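Local coordinates for protein cephalosporin acylase (Bacillus halodurans, PDB 2NLZ) that probably cleaves amide bonds of cephalosporin-type or gamma-glutamyl substrates, as a gamma-glutamyltranspeptidase-family member of the N-terminal nucleophile clan, at residues D[302-307]-D[444-449]; D[470-473]-D[479-482]. The protein carries 1 engineered substitution. All coordinates share one frame; numbering follows the deposited sequence.

In the fold
Two neighbouring contacts, their centres about 11 Å apart, build one buried region of the gamma-glutamyltranspeptidase fold. Interaction 1 packs helix 294-314 against helix 444-457; interaction 2 closes the hairpin of strands 471-473 and 478-481, which lies against both helices. The join is both polar and apolar. Gln-446 OE1, from the helix pair, lies 2.6 Å from Trp-473 N, a probable hydrogen bond to a strand backbone, while Met-304 and Met-449 both come up to the rim of the six-membered ring of Trp-471, and Lys-305 lies against Trp-473. The centres of the contacts are about 16 and 19 Å from the centre of the chain. Together they fasten the hairpin to the two helices.

Interaction 1. Residues D[302-307]-D[444-449]; sequences EAMKLA and QPQGHM
This is a buried, apolar helix-to-helix contact in which Met-304 of helix 294-314 reaches across to Pro-445, Gln-446 and Met-449 in the first turns of helix 444-457. The two segments run roughly antiparallel, at 143°, with axes 10.8 Å apart, a spacing that suits long, flexible methionines. Met-304 carries most of the contact. Its CG stands anti to the backbone N (chi1 -180°), and bends at the next two torsions lay its methyl along the near side of the partner helix, where CE meets Met-449 CB at 3.6 Å and lies equally near the carbonyl oxygen of Pro-445. Met-449 slides past in the opposite direction, its own CE coming 3.8 Å from Met-304 CB. Gln-446 crosses Met-304 at about a right angle, CG against CG at 3.7 Å. Its aliphatic part thus serves the apolar interface, while its buried amide is satisfied outside it: OE1 by the backbone N of Trp-473, NE2 by Phe-442 O. Ala-279 and Leu-280 of helix 274-283 continue the apolar surroundings. Since His-448 also reaches Glu-266 and Phe-436 on sheet strands, the pairing is consistent with the layered alpha-beta-beta-alpha fold of N-terminal nucleophile hydrolases.

Interaction 2. Residues D[470-473]-D[479-482]; sequences RWQW and VQVE
Trp-471, Gln-472 and Trp-473 pair in antiparallel register with Val-481, Gln-480 and Val-479, the short strands of a beta hairpin. Gln-472 and Gln-480 form the hydrogen-bonded pair, with Gln-472 N to Gln-480 O at 2.7 Å and Gln-480 N to Gln-472 O at 2.8 Å; the next link is Glu-482 N to Arg-470 O, 3.1 Å. The two Trp-Val pairs are non-hydrogen-bonded and share one apolar face: Trp-471 CB meets Val-481 CG1 at 3.9 Å, and Val-479 CG2 sits at the edge of the Trp-473 ring. With CG set between backbone N and carbonyl carbon (chi1 54°), the Trp-471 indole turns away from the valines toward the helices, where NE1 meets Gln-300 OE1. On the other face Gln-472 and Gln-480 run side by side, their amide planes 79° apart. Glu-482 reaches alongside Arg-470, OE2 accepting a weak bond from Arg-470 N (2.7 Å, 124° at the hydrogen), whereas OE1 pairs with Arg-531 and the Arg-470 guanidinium with Glu-529. A glutamine in place of Glu-482 would probably leave Arg-531 without this countercharge. Backbone bonds thus hold the strands, while the charges at the hairpin's open end are probably balanced through a wider network.

Interaction 1. Residues D[302-307]-D[444-449]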
# COMPACT_ATOMS: atom_id res chain seq x y z
N GLU D 302 22.47 -10.75 10.01
CA GLU D 302 23.79 -11.35 10.14
C GLU D 302 24.21 -11.62 11.58
O GLU D 302 24.67 -12.71 11.90
CB GLU D 302 24.84 -10.53 9.42
CG GLU D 302 24.64 -10.45 7.91
CD GLU D 302 24.87 -11.77 7.19
OE1 GLU D 302 24.02 -12.68 7.27
OE2 GLU D 302 25.92 -11.88 6.52
N ALA D 303 24.02 -10.61 12.45
CA ALA D 303 24.33 -10.72 13.88
C ALA D 303 23.52 -11.83 14.54
O ALA D 303 24.05 -12.65 15.29
CB ALA D 303 24.07 -9.39 14.59
N MET D 304 22.23 -11.85 14.23
CA MET D 304 21.34 -12.88 14.75
C MET D 304 21.87 -14.25 14.36
O MET D 304 21.96 -15.13 15.21
CB MET D 304 19.91 -12.68 14.25
CG MET D 304 18.90 -13.71 14.75
SD MET D 304 19.03 -14.09 16.51
CE MET D 304 18.55 -12.53 17.25
N LYS D 305 22.23 -14.40 13.09
CA LYS D 305 22.72 -15.66 12.58
C LYS D 305 23.90 -16.19 13.38
O LYS D 305 23.87 -17.33 13.82
CB LYS D 305 23.07 -15.55 11.09
CG LYS D 305 21.88 -15.80 10.18
CD LYS D 305 22.05 -15.12 8.84
CE LYS D 305 23.05 -15.83 7.95
NZ LYS D 305 23.34 -15.05 6.71
N LEU D 306 24.91 -15.35 13.59
CA LEU D 306 26.11 -15.79 14.31
C LEU D 306 25.81 -16.22 15.74
O LEU D 306 26.28 -17.26 16.20
CB LEU D 306 27.18 -14.70 14.28
CG LEU D 306 27.64 -14.28 12.89
CD1 LEU D 306 28.19 -12.85 12.89
CD2 LEU D 306 28.66 -15.28 12.30
N ALA D 307 25.00 -15.41 16.42
CA ALA D 307 24.59 -15.67 17.78
C ALA D 307 23.77 -16.95 17.93
O ALA D 307 23.90 -17.66 18.93
CB ALA D 307 23.81 -14.48 18.32
N GLN D 444 11.85 -16.76 18.65
CA GLN D 444 11.84 -15.97 19.88
C GLN D 444 12.98 -14.97 20.05
O GLN D 444 12.72 -13.76 20.19
CB GLN D 444 11.63 -16.85 21.13
CG GLN D 444 10.21 -17.45 21.16
CD GLN D 444 9.72 -17.79 22.55
OE1 GLN D 444 9.11 -18.84 22.76
NE2 GLN D 444 9.95 -16.90 23.50
N PRO D 445 14.24 -15.43 19.99
CA PRO D 445 15.32 -14.46 20.14
C PRO D 445 15.34 -13.41 19.02
O PRO D 445 15.65 -12.23 19.28
CB PRO D 445 16.58 -15.32 20.09
CG PRO D 445 16.12 -16.71 20.39
CD PRO D 445 14.76 -16.79 19.81
N GLN D 446 14.99 -13.83 17.81
CA GLN D 446 14.92 -12.95 16.65
C GLN D 446 13.87 -11.86 16.85
O GLN D 446 14.11 -10.69 16.52
CB GLN D 446 14.67 -13.75 15.38
CG GLN D 446 15.52 -15.01 15.31
CD GLN D 446 15.50 -15.68 13.94
OE1 GLN D 446 15.72 -15.03 12.90
NE2 GLN D 446 15.26 -16.99 13.93
N GLY D 447 12.74 -12.26 17.43
CA GLY D 447 11.68 -11.32 17.80
C GLY D 447 12.07 -10.38 18.94
O GLY D 447 11.67 -9.22 18.97
N HIS D 448 12.86 -10.91 19.87
CA HIS D 448 13.44 -10.10 20.94
C HIS D 448 14.41 -9.06 20.36
O HIS D 448 14.41 -7.90 20.78
CB HIS D 448 14.16 -10.99 21.95
CG HIS D 448 13.25 -11.63 22.95
ND1 HIS D 448 13.63 -11.84 24.26
CD2 HIS D 448 11.99 -12.10 22.84
CE1 HIS D 448 12.63 -12.42 24.91
NE2 HIS D 448 11.63 -12.60 24.08
N MET D 449 15.23 -9.47 19.40
CA MET D 449 16.17 -8.53 18.80
C MET D 449 15.43 -7.44 18.06
O MET D 449 15.81 -6.27 18.12
CB MET D 449 17.16 -9.22 17.86
CG MET D 449 18.38 -8.34 17.56
SD MET D 449 19.59 -8.89 16.32
CE MET D 449 18.50 -9.18 14.96

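Interaction 2. Residues D[470-473]-D[479-482]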
# COMPACT_ATOMS: atom_id res chain seq x y z
N ARG D 470 8.16 -8.30 10.02
CA ARG D 470 9.16 -9.13 10.67
C ARG D 470 9.90 -10.04 9.73
O ARG D 470 9.36 -10.52 8.75
CB ARG D 470 8.54 -9.95 11.80
CG ARG D 470 8.13 -9.11 13.01
CD ARG D 470 7.30 -9.92 13.98
NE ARG D 470 6.57 -9.08 14.92
CZ ARG D 470 5.51 -9.47 15.62
NH1 ARG D 470 5.04 -10.71 15.48
NH2 ARG D 470 4.90 -8.62 16.46
N TRP D 471 11.17 -10.28 10.05
CA TRP D 471 11.96 -11.28 9.37
C TRP D 471 12.31 -12.38 10.36
O TRP D 471 12.29 -12.16 11.57
CB TRP D 471 13.24 -10.65 8.83
CG TRP D 471 14.02 -9.94 9.88
CD1 TRP D 471 13.96 -8.61 10.18
CD2 TRP D 471 14.96 -10.53 10.79
NE1 TRP D 471 14.81 -8.33 11.23
CE2 TRP D 471 15.43 -9.49 11.62
CE3 TRP D 471 15.44 -11.82 10.99
CZ2 TRP D 471 16.36 -9.72 12.63
CZ3 TRP D 471 16.37 -12.04 12.00
CH2 TRP D 471 16.82 -11.00 12.80
N GLN D 472 12.63 -13.57 9.83
CA GLN D 472 13.23 -14.62 10.65
C GLN D 472 14.13 -15.57 9.87
O GLN D 472 13.75 -16.05 8.81
CB GLN D 472 12.19 -15.40 11.46
CG GLN D 472 11.31 -16.36 10.71
CD GLN D 472 10.57 -17.27 11.66
OE1 GLN D 472 11.17 -17.87 12.56
NE2 GLN D 472 9.26 -17.38 11.47
N TRP D 473 15.32 -15.81 10.41
CA TRP D 473 16.29 -16.74 9.82
C TRP D 473 15.96 -18.18 10.20
O TRP D 473 15.61 -18.46 11.34
CB TRP D 473 17.70 -16.38 10.29
CG TRP D 473 18.70 -17.45 10.10
CD1 TRP D 473 19.39 -17.71 8.96
CD2 TRP D 473 19.12 -18.40 11.06
NE1 TRP D 473 20.23 -18.78 9.16
CE2 TRP D 473 20.08 -19.22 10.44
CE3 TRP D 473 18.78 -18.65 12.39
CZ2 TRP D 473 20.70 -20.28 11.11
CZ3 TRP D 473 19.40 -19.70 13.05
CH2 TRP D 473 20.35 -20.50 12.41
N VAL D 479 16.15 -16.83 4.96
CA VAL D 479 15.45 -15.89 5.83
C VAL D 479 14.03 -15.70 5.32
O VAL D 479 13.84 -15.27 4.18
CB VAL D 479 16.12 -14.50 5.86
CG1 VAL D 479 15.33 -13.56 6.71
CG2 VAL D 479 17.53 -14.59 6.36
N GLN D 480 13.05 -16.02 6.15
CA GLN D 480 11.65 -15.76 5.85
C GLN D 480 11.26 -14.34 6.23
O GLN D 480 11.67 -13.86 7.29
CB GLN D 480 10.77 -16.73 6.63
CG GLN D 480 11.14 -18.18 6.42
CD GLN D 480 10.17 -19.15 7.07
OE1 GLN D 480 9.88 -20.20 6.52
NE2 GLN D 480 9.68 -18.79 8.24
N VAL D 481 10.49 -13.66 5.36
CA VAL D 481 9.93 -12.34 5.70
C VAL D 481 8.41 -12.28 5.52
O VAL D 481 7.81 -13.13 4.87
CB VAL D 481 10.60 -11.17 4.91
CG1 VAL D 481 12.11 -11.14 5.16
CG2 VAL D 481 10.27 -11.25 3.39
N GLU D 482 7.80 -11.26 6.12
CA GLU D 482 6.34 -11.07 6.07
C GLU D 482 5.87 -10.42 4.78
O GLU D 482 6.63 -9.68 4.15
CB GLU D 482 5.89 -10.22 7.25
CG GLU D 482 5.76 -11.00 8.55
CD GLU D 482 5.07 -10.22 9.65
OE1 GLU D 482 3.86 -10.50 9.89
OE2 GLU D 482 5.72 -9.35 10.26